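Local coordinates for protein succinate-semialdehyde dehydrogenase (NAD(P)(+)) (Marinobacter aquaeolei, PDB 3RH9) that probably oxidises succinate semialdehyde to succinate with a nicotinamide coenzyme, as a member of the aldehyde dehydrogenase family, at residues P7-T13 against I191-V196; W76-I80 against L200-M206; F338-K342 against L364-F370; M317-D321 against F369-T373. One frame throughout, in Å; residues are numbered along the deposited sequence.

Contact 1. Residues P7-T13 against I191-V196; sequences PLLENLT and IAFFSV
Leu8, Leu9 and Leu12 of the N-terminal loop lie against Ile191, Ala192, Ser195 and Val196 on one face of helix 188-197, the connection between the parallel strands 178-181 and 207-209 in the Rossmann-type coenzyme-binding domain of the aldehyde dehydrogenase fold. No hydrogen bond joins the two segments; leucine branches and helix methyls make the fit. Leu8 marks the closest backbone approach, its CA 4.9 Å from Ala192 CA. Its CB rests on Ala192 CB at 3.9 Å, CD1 stays beside the same methyl, and CD2 reaches one helical turn further, running slantwise to Val196 CG2 at 3.9 Å. Ile191 serves the other two leucines with separate branches. With CG1 anti to the carbonyl carbon, chi1 (-66°) sets CG2 toward Leu9 CD2, 3.5 Å away, and the extended chi2 (176°) sends CD1 into the fork of Leu12, 3.7 Å from Leu12 CD1. Leu9 and Leu12 each cross the isoleucine at about a right angle. Helix 88-99 adds a further wall, with Ile91 touching Leu8 and Ile94 touching both Leu9 and Ala192. Beyond the leucines, Thr13 OG1 bonds to Asp22 OD1. The Leu8 carbonyl faces Ser195; Ser195 OG lies 3.4 Å from Leu8 O, but at an angle too poor for a hydrogen bond.

Contact 2. Residues W76-I80 against L200-M206; sequences WLEDI and LDLPDGM
Trp76 reaches out from helix 70-86 to meet Leu202, Pro203 and Met206 with different parts of its indole. Its CG is anti to the carbonyl carbon, which swings the indole toward the loop. Pro203 comes at it from the opposite direction and lays its CD on one face, 3.2 Å above the ring plane and toward the rim, with CG 3.4 Å from Trp76 CZ2. Met206, a selenomethionine, approaches at roughly a right angle. Its chain is bent twice (chi2 -64°, chi3 -47°), and the fold carries CE to 3.8 Å from Trp76 CZ3. SE lies 5.0 Å from the centroid of the six-membered Trp76 ring, 53° off the normal, an oblique Met-aromatic contact. On the pyrrole side, Leu202 CD1 stands 4.1 Å from Trp76 CD1. One turn further along the helix, Asp79 and Ile80 receive CD1 of Leu200 from the loop, 4.0 Å from Asp79 CB and 3.9 Å from Ile80 CG1. The Asp79 carboxylate forms a salt bridge to Lys75 of its own helix. A type II turn from Pro203 to Met206, with Gly205 in its third position, brings proline and selenomethionine to the same indole. The loop leads from helix 188-197 into strand 207-209, an edge strand of the coenzyme-domain sheet within this chain; Leu172 of helix 162-174 touches Trp76, Ile80 and Met206, while Phe117 of helix 103-123 packs on Ile80.

Contact 3. Residues F338-K342 against L364-F370; sequences FDKVK and LGDGLFF
Helix residues Phe338 to Lys342 meet an irregular loop that curls round the Phe338 side chain, the backbones coming nearest at Phe338 CA and Leu368 CA, 6.1 Å apart. With CG anti to the backbone N (chi1 -173°), the Phe338 ring leans into that curl. Gly367 O stands 3.9 Å above the centre of one face of the Phe338 ring, and Leu368 CD2 closes on Phe338 CB at 3.9 Å. Phe338 CD2 lies at the edge of the Phe370 ring, in its plane; the pair as a whole is oblique, centroids 5.5 Å apart and planes at 66°. The loop joins the antiparallel strands 354-357 and 373-376 at one border of the catalytic-domain sheet of the aldehyde dehydrogenase fold, and its Phe370 packs on Phe338 and Val341 of helix 335-350. Val341 CG1 sits over the middle of a Phe370 face, 3.6 Å from the centroid and 13° off the normal, a CH-pi contact. A serine in place of Phe370 would probably leave Val341 CG1 without a ring to rest on and the Phe338 ring with less packing beside CD2 and CE2. Further out, Lys342 and Leu364 lie alongside, pointing contrary ways, with Lys342 CD 3.9 Å from Leu364 CD2.

Contact 4. Residues M317-D321 against F369-T373; sequences MTVGD and FFPPT
Phe369 opens the second segment by leaning its ring along the backbone at Gly320 and Asp321. Its CG is anti to the carbonyl carbon (chi1 -56°), which carries CE1 to 3.4 Å from Gly320 C and 3.6 Å from Asp321 N. Val319 comes to the edge of the same ring, its CG1 near the ring plane and 4.4 Å from Phe369 CB. An alanine at Phe369 is likely to open a gap beside Gly320 C and Asp321 N, where CE1 now lies. Phe370 turns its side chain away and offers only its carbonyl, Phe370 O lying 4.0 Å from Val319 CG1. Both segments are loops of the aldehyde dehydrogenase catalytic domain, one after helix 303-316, the other leading into strand 373-376 of its mixed sheet. They run nearly antiparallel, 166° apart, yet no hydrogen bond links them; Thr318 and Gly320 hydrogen-bond through their backbone to Ile329 instead. Pro371 CA lies 4.1 Å from Val319 CG2. The Pro372 ring runs alongside Val319, pointing the other way, its CD 3.7 Å from Val319 CG2, and its CG meets Met317 CE, a selenomethionine methyl, at 4.3 Å. Phe283 of helix 271-283 touches both Met317 and Pro372. At the strand start Thr373 OG1 donates to Pro371 O at 2.8 Å, from 38° above the carbonyl plane.

The four contacts form two pairs in two domains. Contacts 1 and 2 belong to the coenzyme-binding domain, centres about 15 Å apart; their segments alternate along the chain, and they touch where Phe193 CE1 lies 3.9 Å from Ile80 CG2. Both pack other parts of the chain, the N-terminal loop and helix 70-86, on the connection between strands 178-181 and 207-209. Contacts 3 and 4, later in the chain, lie in the catalytic domain, centres about 10 Å apart; they share Phe369 and Phe370 and touch at Leu364 CD1 and Pro371 CD, 4.1 Å apart. Contacts 2 and 3, about 41 Å between centres, stand on opposite sides of the chain's centre. Each pair thus joins parts of its own domain, and none bridges the two.

Contact 1. Residues P7-T13 against I191-V196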
loop_
_atom_site.group_PDB
_atom_site.type_symbol
_atom_site.label_atom_id
_atom_site.label_comp_id
_atom_site.label_asym_id
_atom_site.label_seq_id
_atom_site.Cartn_x
_atom_site.Cartn_y
_atom_site.Cartn_z
ATOM N N PRO A 7 5.703 -38.327 -10.905
ATOM C CA PRO A 7 4.241 -38.359 -10.883
ATOM C C PRO A 7 3.640 -36.960 -10.673
ATOM O O PRO A 7 2.579 -36.664 -11.234
ATOM C CB PRO A 7 3.933 -39.277 -9.690
ATOM C CG PRO A 7 5.241 -39.368 -8.924
ATOM C CD PRO A 7 6.286 -39.298 -9.970
ATOM N N LEU A 8 4.309 -36.110 -9.896
ATOM C CA LEU A 8 3.840 -34.744 -9.697
ATOM C C LEU A 8 3.961 -33.892 -10.964
ATOM O O LEU A 8 3.434 -32.774 -11.014
ATOM C CB LEU A 8 4.606 -34.067 -8.559
ATOM C CG LEU A 8 4.501 -34.702 -7.178
ATOM C CD1 LEU A 8 5.179 -33.811 -6.140
ATOM C CD2 LEU A 8 3.059 -34.962 -6.801
ATOM N N LEU A 9 4.653 -34.413 -11.976
ATOM C CA LEU A 9 4.877 -33.668 -13.214
ATOM C C LEU A 9 4.308 -34.349 -14.447
ATOM O O LEU A 9 4.820 -34.157 -15.539
ATOM C CB LEU A 9 6.369 -33.415 -13.424
ATOM C CG LEU A 9 7.001 -32.474 -12.396
ATOM C CD1 LEU A 9 8.517 -32.442 -12.490
ATOM C CD2 LEU A 9 6.426 -31.097 -12.589
ATOM N N GLU A 10 3.248 -35.133 -14.272
ATOM C CA GLU A 10 2.567 -35.795 -15.397
ATOM C C GLU A 10 1.833 -34.805 -16.287
ATOM O O GLU A 10 1.408 -35.134 -17.392
ATOM C CB GLU A 10 1.561 -36.819 -14.892
ATOM C CG GLU A 10 2.144 -38.181 -14.565
ATOM C CD GLU A 10 1.134 -39.060 -13.854
ATOM O OE1 GLU A 10 0.699 -38.687 -12.739
ATOM O OE2 GLU A 10 0.768 -40.118 -14.415
ATOM N N ASN A 11 1.667 -33.591 -15.783
ATOM C CA ASN A 11 1.085 -32.528 -16.575
ATOM C C ASN A 11 2.030 -31.359 -16.628
ATOM O O ASN A 11 2.185 -30.623 -15.657
ATOM C CB ASN A 11 -0.256 -32.121 -16.005
ATOM C CG ASN A 11 -1.283 -33.210 -16.154
ATOM O OD1 ASN A 11 -1.796 -33.449 -17.253
ATOM N ND2 ASN A 11 -1.589 -33.891 -15.051
ATOM N N LEU A 12 2.687 -31.218 -17.769
ATOM C CA LEU A 12 3.684 -30.186 -17.958
ATOM C C LEU A 12 3.042 -29.121 -18.829
ATOM O O LEU A 12 3.284 -29.040 -20.024
ATOM C CB LEU A 12 4.931 -30.780 -18.620
ATOM C CG LEU A 12 6.273 -30.328 -18.047
ATOM C CD1 LEU A 12 6.490 -28.847 -18.334
ATOM C CD2 LEU A 12 6.377 -30.600 -16.547
ATOM N N THR A 13 2.198 -28.312 -18.217
ATOM C CA THR A 13 1.416 -27.336 -18.952
ATOM C C THR A 13 0.766 -26.435 -17.922
ATOM O O THR A 13 0.961 -26.615 -16.719
ATOM C CB THR A 13 0.329 -28.029 -19.801
ATOM O OG1 THR A 13 -0.525 -27.052 -20.397
ATOM C CG2 THR A 13 -0.515 -28.958 -18.947
ATOM N N ILE A 191 4.622 -26.433 -10.998
ATOM C CA ILE A 191 3.789 -27.454 -11.591
ATOM C C ILE A 191 3.475 -28.539 -10.558
ATOM O O ILE A 191 2.326 -28.959 -10.421
ATOM C CB ILE A 191 4.415 -28.023 -12.875
ATOM C CG1 ILE A 191 4.461 -26.929 -13.938
ATOM C CG2 ILE A 191 3.591 -29.182 -13.388
ATOM C CD1 ILE A 191 5.127 -27.344 -15.198
ATOM N N ALA A 192 4.493 -28.957 -9.809
ATOM C CA ALA A 192 4.327 -29.981 -8.778
ATOM C C ALA A 192 3.312 -29.560 -7.723
ATOM O O ALA A 192 2.431 -30.335 -7.340
ATOM C CB ALA A 192 5.661 -30.299 -8.128
ATOM N N PHE A 193 3.444 -28.325 -7.260
ATOM C CA PHE A 193 2.486 -27.718 -6.348
ATOM C C PHE A 193 1.047 -27.770 -6.909
ATOM O O PHE A 193 0.112 -28.175 -6.209
ATOM C CB PHE A 193 2.902 -26.280 -6.047
ATOM C CG PHE A 193 2.125 -25.650 -4.946
ATOM C CD1 PHE A 193 1.735 -26.393 -3.848
ATOM C CD2 PHE A 193 1.788 -24.309 -5.000
ATOM C CE1 PHE A 193 1.012 -25.803 -2.816
ATOM C CE2 PHE A 193 1.072 -23.709 -3.975
ATOM C CZ PHE A 193 0.681 -24.449 -2.881
ATOM N N PHE A 194 0.870 -27.372 -8.167
ATOM C CA PHE A 194 -0.456 -27.403 -8.759
ATOM C C PHE A 194 -0.952 -28.822 -8.895
ATOM O O PHE A 194 -2.128 -29.090 -8.688
ATOM C CB PHE A 194 -0.506 -26.664 -10.093
ATOM C CG PHE A 194 -0.915 -25.239 -9.956
ATOM C CD1 PHE A 194 -2.228 -24.866 -10.141
ATOM C CD2 PHE A 194 -0.005 -24.276 -9.589
ATOM C CE1 PHE A 194 -2.622 -23.551 -10.003
ATOM C CE2 PHE A 194 -0.399 -22.956 -9.450
ATOM C CZ PHE A 194 -1.712 -22.596 -9.653
ATOM N N SER A 195 -0.055 -29.742 -9.226
ATOM C CA SER A 195 -0.434 -31.146 -9.261
ATOM C C SER A 195 -0.967 -31.589 -7.899
ATOM O O SER A 195 -1.987 -32.281 -7.830
ATOM C CB SER A 195 0.737 -32.030 -9.680
ATOM O OG SER A 195 0.334 -33.387 -9.697
ATOM N N VAL A 196 -0.288 -31.188 -6.821
ATOM C CA VAL A 196 -0.753 -31.528 -5.477
ATOM C C VAL A 196 -2.097 -30.876 -5.128
ATOM O O VAL A 196 -2.930 -31.513 -4.500
ATOM C CB VAL A 196 0.304 -31.242 -4.367
ATOM C CG1 VAL A 196 -0.324 -31.353 -2.968
ATOM C CG2 VAL A 196 1.466 -32.203 -4.478
#

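Contact 2. Residues W76-I80 against L200-M206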
loop_
_atom_site.group_PDB
_atom_site.type_symbol
_atom_site.label_atom_id
_atom_site.label_comp_id
_atom_site.label_asym_id
_atom_site.label_seq_id
_atom_site.Cartn_x
_atom_site.Cartn_y
_atom_site.Cartn_z
ATOM N N TRP A 76 -9.465 -25.570 2.770
ATOM C CA TRP A 76 -8.498 -25.482 1.666
ATOM C C TRP A 76 -7.070 -25.310 2.190
ATOM O O TRP A 76 -6.160 -26.053 1.828
ATOM C CB TRP A 76 -8.775 -24.270 0.787
ATOM C CG TRP A 76 -10.111 -24.189 0.179
ATOM C CD1 TRP A 76 -10.975 -25.203 -0.020
ATOM C CD2 TRP A 76 -10.728 -23.013 -0.373
ATOM N NE1 TRP A 76 -12.110 -24.743 -0.634
ATOM C CE2 TRP A 76 -11.983 -23.400 -0.866
ATOM C CE3 TRP A 76 -10.339 -21.670 -0.489
ATOM C CZ2 TRP A 76 -12.866 -22.490 -1.471
ATOM C CZ3 TRP A 76 -11.215 -20.767 -1.092
ATOM C CH2 TRP A 76 -12.459 -21.182 -1.576
ATOM N N LEU A 77 -6.882 -24.280 3.012
ATOM C CA LEU A 77 -5.585 -23.981 3.595
ATOM C C LEU A 77 -5.064 -25.216 4.300
ATOM O O LEU A 77 -3.923 -25.636 4.082
ATOM C CB LEU A 77 -5.694 -22.807 4.578
ATOM C CG LEU A 77 -6.227 -21.496 3.982
ATOM C CD1 LEU A 77 -6.585 -20.467 5.033
ATOM C CD2 LEU A 77 -5.210 -20.942 3.013
ATOM N N GLU A 78 -5.915 -25.809 5.135
ATOM C CA GLU A 78 -5.524 -26.982 5.918
ATOM C C GLU A 78 -5.102 -28.143 5.026
ATOM O O GLU A 78 -4.064 -28.771 5.266
ATOM C CB GLU A 78 -6.646 -27.403 6.859
ATOM C CG GLU A 78 -6.630 -26.684 8.199
ATOM C CD GLU A 78 -7.976 -26.751 8.921
ATOM O OE1 GLU A 78 -8.914 -27.432 8.428
ATOM O OE2 GLU A 78 -8.093 -26.105 9.986
ATOM N N ASP A 79 -5.910 -28.417 3.999
ATOM C CA ASP A 79 -5.590 -29.435 3.014
ATOM C C ASP A 79 -4.269 -29.128 2.293
ATOM O O ASP A 79 -3.414 -29.996 2.168
ATOM C CB ASP A 79 -6.726 -29.597 1.994
ATOM C CG ASP A 79 -7.963 -30.284 2.572
ATOM O OD1 ASP A 79 -7.930 -30.722 3.752
ATOM O OD2 ASP A 79 -8.977 -30.385 1.826
ATOM N N ILE A 80 -4.106 -27.901 1.808
ATOM C CA ILE A 80 -2.861 -27.526 1.146
ATOM C C ILE A 80 -1.659 -27.680 2.082
ATOM O O ILE A 80 -0.635 -28.231 1.697
ATOM C CB ILE A 80 -2.906 -26.099 0.589
ATOM C CG1 ILE A 80 -3.904 -26.011 -0.571
ATOM C CG2 ILE A 80 -1.542 -25.678 0.113
ATOM C CD1 ILE A 80 -4.296 -24.594 -0.950
ATOM N N LEU A 200 -7.399 -31.683 -4.468
ATOM C CA LEU A 200 -7.866 -31.209 -3.180
ATOM C C LEU A 200 -9.256 -30.578 -3.256
ATOM O O LEU A 200 -9.725 -29.958 -2.291
ATOM C CB LEU A 200 -6.866 -30.219 -2.604
ATOM C CG LEU A 200 -5.513 -30.803 -2.217
ATOM C CD1 LEU A 200 -4.685 -29.752 -1.494
ATOM C CD2 LEU A 200 -5.712 -32.015 -1.349
ATOM N N ASP A 201 -9.916 -30.727 -4.400
ATOM C CA ASP A 201 -11.272 -30.220 -4.530
ATOM C C ASP A 201 -11.416 -28.718 -4.279
ATOM O O ASP A 201 -12.382 -28.272 -3.661
ATOM C CB ASP A 201 -12.202 -30.983 -3.592
ATOM C CG ASP A 201 -13.204 -31.838 -4.339
ATOM O OD1 ASP A 201 -13.451 -31.563 -5.545
ATOM O OD2 ASP A 201 -13.743 -32.783 -3.715
ATOM N N LEU A 202 -10.454 -27.940 -4.758
ATOM C CA LEU A 202 -10.592 -26.495 -4.774
ATOM C C LEU A 202 -11.631 -26.158 -5.835
ATOM O O LEU A 202 -11.795 -26.913 -6.795
ATOM C CB LEU A 202 -9.256 -25.842 -5.129
ATOM C CG LEU A 202 -8.261 -25.594 -3.989
ATOM C CD1 LEU A 202 -8.404 -26.616 -2.859
ATOM C CD2 LEU A 202 -6.819 -25.557 -4.512
ATOM N N PRO A 203 -12.343 -25.030 -5.666
ATOM C CA PRO A 203 -13.256 -24.530 -6.709
ATOM C C PRO A 203 -12.546 -24.271 -8.047
ATOM O O PRO A 203 -11.438 -23.743 -8.071
ATOM C CB PRO A 203 -13.765 -23.204 -6.129
ATOM C CG PRO A 203 -13.587 -23.337 -4.647
ATOM C CD PRO A 203 -12.409 -24.238 -4.421
ATOM N N ASP A 204 -13.185 -24.637 -9.148
ATOM C CA ASP A 204 -12.641 -24.346 -10.465
ATOM C C ASP A 204 -12.398 -22.841 -10.625
ATOM O O ASP A 204 -13.335 -22.049 -10.616
ATOM C CB ASP A 204 -13.585 -24.850 -11.572
ATOM C CG ASP A 204 -13.408 -26.334 -11.885
ATOM O OD1 ASP A 204 -12.614 -27.000 -11.186
ATOM O OD2 ASP A 204 -14.063 -26.841 -12.831
ATOM N N GLY A 205 -11.140 -22.453 -10.783
ATOM C CA GLY A 205 -10.789 -21.056 -10.946
ATOM C C GLY A 205 -10.115 -20.404 -9.745
ATOM O O GLY A 205 -9.643 -19.284 -9.869
HETATM N N MSE A 206 -10.066 -21.064 -8.587
HETATM C CA MSE A 206 -9.454 -20.435 -7.413
HETATM C C MSE A 206 -7.946 -20.268 -7.566
HETATM O O MSE A 206 -7.366 -19.283 -7.096
HETATM C CB MSE A 206 -9.748 -21.207 -6.139
HETATM C CG MSE A 206 -11.088 -20.898 -5.549
HETATM SE SE MSE A 206 -11.333 -19.034 -4.925
HETATM C CE MSE A 206 -9.659 -18.812 -3.933
#

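Contact 3. Residues F338-K342 against L364-F370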
loop_
_atom_site.group_PDB
_atom_site.type_symbol
_atom_site.label_atom_id
_atom_site.label_comp_id
_atom_site.label_asym_id
_atom_site.label_seq_id
_atom_site.Cartn_x
_atom_site.Cartn_y
_atom_site.Cartn_z
ATOM N N PHE A 338 26.425 -16.096 -11.526
ATOM C CA PHE A 338 27.808 -16.486 -11.319
ATOM C C PHE A 338 28.780 -15.350 -11.678
ATOM O O PHE A 338 29.659 -15.005 -10.902
ATOM C CB PHE A 338 28.118 -17.749 -12.127
ATOM C CG PHE A 338 29.468 -18.312 -11.852
ATOM C CD1 PHE A 338 30.510 -18.114 -12.737
ATOM C CD2 PHE A 338 29.714 -19.021 -10.691
ATOM C CE1 PHE A 338 31.774 -18.626 -12.471
ATOM C CE2 PHE A 338 30.970 -19.530 -10.423
ATOM C CZ PHE A 338 31.998 -19.329 -11.316
ATOM N N ASP A 339 28.622 -14.756 -12.851
ATOM C CA ASP A 339 29.539 -13.702 -13.257
ATOM C C ASP A 339 29.516 -12.524 -12.280
ATOM O O ASP A 339 30.547 -11.920 -12.012
ATOM C CB ASP A 339 29.262 -13.255 -14.697
ATOM C CG ASP A 339 29.642 -14.322 -15.710
ATOM O OD1 ASP A 339 30.261 -15.321 -15.304
ATOM O OD2 ASP A 339 29.320 -14.184 -16.909
ATOM N N LYS A 340 28.345 -12.204 -11.745
ATOM C CA LYS A 340 28.235 -11.119 -10.781
ATOM C C LYS A 340 28.996 -11.440 -9.494
ATOM O O LYS A 340 29.774 -10.616 -8.998
ATOM C CB LYS A 340 26.770 -10.811 -10.471
ATOM C CG LYS A 340 26.572 -9.587 -9.576
ATOM C CD LYS A 340 25.114 -9.192 -9.443
ATOM C CE LYS A 340 25.007 -7.807 -8.831
ATOM N NZ LYS A 340 23.638 -7.245 -8.968
ATOM N N VAL A 341 28.782 -12.633 -8.947
ATOM C CA VAL A 341 29.519 -13.002 -7.750
ATOM C C VAL A 341 31.012 -12.920 -8.049
ATOM O O VAL A 341 31.793 -12.435 -7.222
ATOM C CB VAL A 341 29.141 -14.384 -7.185
ATOM C CG1 VAL A 341 29.837 -14.603 -5.861
ATOM C CG2 VAL A 341 27.656 -14.480 -6.989
ATOM N N LYS A 342 31.406 -13.358 -9.243
ATOM C CA LYS A 342 32.808 -13.312 -9.622
ATOM C C LYS A 342 33.314 -11.879 -9.637
ATOM O O LYS A 342 34.331 -11.567 -9.023
ATOM C CB LYS A 342 33.039 -13.958 -10.984
ATOM C CG LYS A 342 34.517 -14.188 -11.278
ATOM C CD LYS A 342 34.734 -15.318 -12.261
ATOM C CE LYS A 342 34.501 -14.875 -13.686
ATOM N NZ LYS A 342 35.249 -15.778 -14.615
ATOM N N LEU A 364 38.396 -20.065 -10.452
ATOM C CA LEU A 364 37.018 -20.519 -10.385
ATOM C C LEU A 364 36.660 -21.466 -11.522
ATOM O O LEU A 364 36.919 -21.173 -12.698
ATOM C CB LEU A 364 36.067 -19.325 -10.369
ATOM C CG LEU A 364 35.635 -18.814 -8.991
ATOM C CD1 LEU A 364 36.580 -19.244 -7.893
ATOM C CD2 LEU A 364 35.512 -17.309 -9.041
ATOM N N GLY A 365 36.038 -22.587 -11.146
ATOM C CA GLY A 365 35.647 -23.651 -12.060
ATOM C C GLY A 365 34.769 -23.266 -13.240
ATOM O O GLY A 365 34.195 -22.175 -13.304
ATOM N N ASP A 366 34.663 -24.195 -14.183
ATOM C CA ASP A 366 33.906 -23.980 -15.410
ATOM C C ASP A 366 32.410 -24.138 -15.175
ATOM O O ASP A 366 31.616 -24.035 -16.114
ATOM C CB ASP A 366 34.311 -25.034 -16.424
ATOM C CG ASP A 366 34.025 -26.438 -15.920
ATOM O OD1 ASP A 366 34.736 -26.889 -14.988
ATOM O OD2 ASP A 366 33.070 -27.070 -16.438
ATOM N N GLY A 367 32.026 -24.427 -13.934
ATOM C CA GLY A 367 30.628 -24.669 -13.640
ATOM C C GLY A 367 29.905 -23.421 -13.182
ATOM O O GLY A 367 30.346 -22.297 -13.423
ATOM N N LEU A 368 28.772 -23.621 -12.527
ATOM C CA LEU A 368 28.117 -22.537 -11.834
ATOM C C LEU A 368 28.443 -22.676 -10.358
ATOM O O LEU A 368 27.854 -21.990 -9.514
ATOM C CB LEU A 368 26.614 -22.592 -12.063
ATOM C CG LEU A 368 26.255 -22.300 -13.518
ATOM C CD1 LEU A 368 24.754 -22.276 -13.741
ATOM C CD2 LEU A 368 26.881 -20.982 -13.911
ATOM N N PHE A 369 29.389 -23.564 -10.050
ATOM C CA PHE A 369 29.773 -23.799 -8.657
ATOM C C PHE A 369 30.717 -22.720 -8.140
ATOM O O PHE A 369 31.826 -22.529 -8.647
ATOM C CB PHE A 369 30.383 -25.191 -8.455
ATOM C CG PHE A 369 29.501 -26.310 -8.912
ATOM C CD1 PHE A 369 28.563 -26.858 -8.060
ATOM C CD2 PHE A 369 29.619 -26.820 -10.200
ATOM C CE1 PHE A 369 27.733 -27.906 -8.488
ATOM C CE2 PHE A 369 28.811 -27.862 -10.636
ATOM C CZ PHE A 369 27.858 -28.405 -9.778
ATOM N N PHE A 370 30.263 -22.005 -7.124
ATOM C CA PHE A 370 31.066 -20.960 -6.535
ATOM C C PHE A 370 31.290 -21.269 -5.065
ATOM O O PHE A 370 30.345 -21.407 -4.298
ATOM C CB PHE A 370 30.374 -19.618 -6.711
ATOM C CG PHE A 370 31.289 -18.447 -6.560
ATOM C CD1 PHE A 370 31.831 -18.134 -5.327
ATOM C CD2 PHE A 370 31.603 -17.654 -7.654
ATOM C CE1 PHE A 370 32.671 -17.059 -5.189
ATOM C CE2 PHE A 370 32.442 -16.573 -7.516
ATOM C CZ PHE A 370 32.981 -16.276 -6.282
#

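Contact 4. Residues M317-D321 against F369-T373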
loop_
_atom_site.group_PDB
_atom_site.type_symbol
_atom_site.label_atom_id
_atom_site.label_comp_id
_atom_site.label_asym_id
_atom_site.label_seq_id
_atom_site.Cartn_x
_atom_site.Cartn_y
_atom_site.Cartn_z
HETATM N N MSE A 317 33.051 -26.515 4.809
HETATM C CA MSE A 317 31.898 -26.655 3.920
HETATM C C MSE A 317 32.234 -27.286 2.571
HETATM O O MSE A 317 33.382 -27.323 2.149
HETATM C CB MSE A 317 31.213 -25.316 3.709
HETATM C CG MSE A 317 30.706 -24.698 4.984
HETATM SE SE MSE A 317 29.854 -22.974 4.638
HETATM C CE MSE A 317 28.436 -23.584 3.440
ATOM N N THR A 318 31.213 -27.763 1.886
ATOM C CA THR A 318 31.416 -28.530 0.682
ATOM C C THR A 318 30.451 -28.047 -0.374
ATOM O O THR A 318 29.294 -27.779 -0.079
ATOM C CB THR A 318 31.181 -30.015 0.973
ATOM O OG1 THR A 318 29.933 -30.180 1.674
ATOM C CG2 THR A 318 32.304 -30.542 1.846
ATOM N N VAL A 319 30.939 -27.919 -1.600
ATOM C CA VAL A 319 30.127 -27.476 -2.722
ATOM C C VAL A 319 29.990 -28.615 -3.697
ATOM O O VAL A 319 30.936 -29.337 -3.934
ATOM C CB VAL A 319 30.827 -26.349 -3.492
ATOM C CG1 VAL A 319 29.810 -25.389 -4.102
ATOM C CG2 VAL A 319 31.785 -25.620 -2.588
ATOM N N GLY A 320 28.816 -28.768 -4.278
ATOM C CA GLY A 320 28.629 -29.745 -5.329
ATOM C C GLY A 320 27.185 -29.860 -5.775
ATOM O O GLY A 320 26.338 -29.059 -5.375
ATOM N N ASP A 321 26.922 -30.846 -6.629
ATOM C CA ASP A 321 25.573 -31.263 -6.963
ATOM C C ASP A 321 24.794 -31.446 -5.666
ATOM O O ASP A 321 25.268 -32.099 -4.738
ATOM C CB ASP A 321 25.630 -32.585 -7.730
ATOM C CG ASP A 321 24.318 -32.925 -8.423
ATOM O OD1 ASP A 321 23.237 -32.483 -7.953
ATOM O OD2 ASP A 321 24.382 -33.639 -9.453
ATOM N N PHE A 369 29.389 -23.564 -10.050
ATOM C CA PHE A 369 29.773 -23.799 -8.657
ATOM C C PHE A 369 30.717 -22.720 -8.140
ATOM O O PHE A 369 31.826 -22.529 -8.647
ATOM C CB PHE A 369 30.383 -25.191 -8.455
ATOM C CG PHE A 369 29.501 -26.310 -8.912
ATOM C CD1 PHE A 369 28.563 -26.858 -8.060
ATOM C CD2 PHE A 369 29.619 -26.820 -10.200
ATOM C CE1 PHE A 369 27.733 -27.906 -8.488
ATOM C CE2 PHE A 369 28.811 -27.862 -10.636
ATOM C CZ PHE A 369 27.858 -28.405 -9.778
ATOM N N PHE A 370 30.263 -22.005 -7.124
ATOM C CA PHE A 370 31.066 -20.960 -6.535
ATOM C C PHE A 370 31.290 -21.269 -5.065
ATOM O O PHE A 370 30.345 -21.407 -4.298
ATOM C CB PHE A 370 30.374 -19.618 -6.711
ATOM C CG PHE A 370 31.289 -18.447 -6.560
ATOM C CD1 PHE A 370 31.831 -18.134 -5.327
ATOM C CD2 PHE A 370 31.603 -17.654 -7.654
ATOM C CE1 PHE A 370 32.671 -17.059 -5.189
ATOM C CE2 PHE A 370 32.442 -16.573 -7.516
ATOM C CZ PHE A 370 32.981 -16.276 -6.282
ATOM N N PRO A 371 32.561 -21.376 -4.674
ATOM C CA PRO A 371 33.015 -21.787 -3.344
ATOM C C PRO A 371 32.753 -20.726 -2.281
ATOM O O PRO A 371 32.898 -19.540 -2.543
ATOM C CB PRO A 371 34.529 -21.935 -3.527
ATOM C CG PRO A 371 34.775 -21.841 -5.000
ATOM C CD PRO A 371 33.685 -21.018 -5.545
ATOM N N PRO A 372 32.397 -21.151 -1.071
ATOM C CA PRO A 372 32.179 -20.176 -0.014
ATOM C C PRO A 372 33.442 -19.361 0.190
ATOM O O PRO A 372 34.495 -19.947 0.368
ATOM C CB PRO A 372 31.901 -21.057 1.201
ATOM C CG PRO A 372 31.421 -22.338 0.632
ATOM C CD PRO A 372 32.215 -22.529 -0.596
ATOM N N THR A 373 33.322 -18.037 0.161
ATOM C CA THR A 373 34.466 -17.137 0.169
ATOM C C THR A 373 34.317 -16.042 1.206
ATOM O O THR A 373 33.206 -15.608 1.512
ATOM C CB THR A 373 34.620 -16.449 -1.187
ATOM O OG1 THR A 373 34.713 -17.437 -2.216
ATOM C CG2 THR A 373 35.863 -15.611 -1.203
#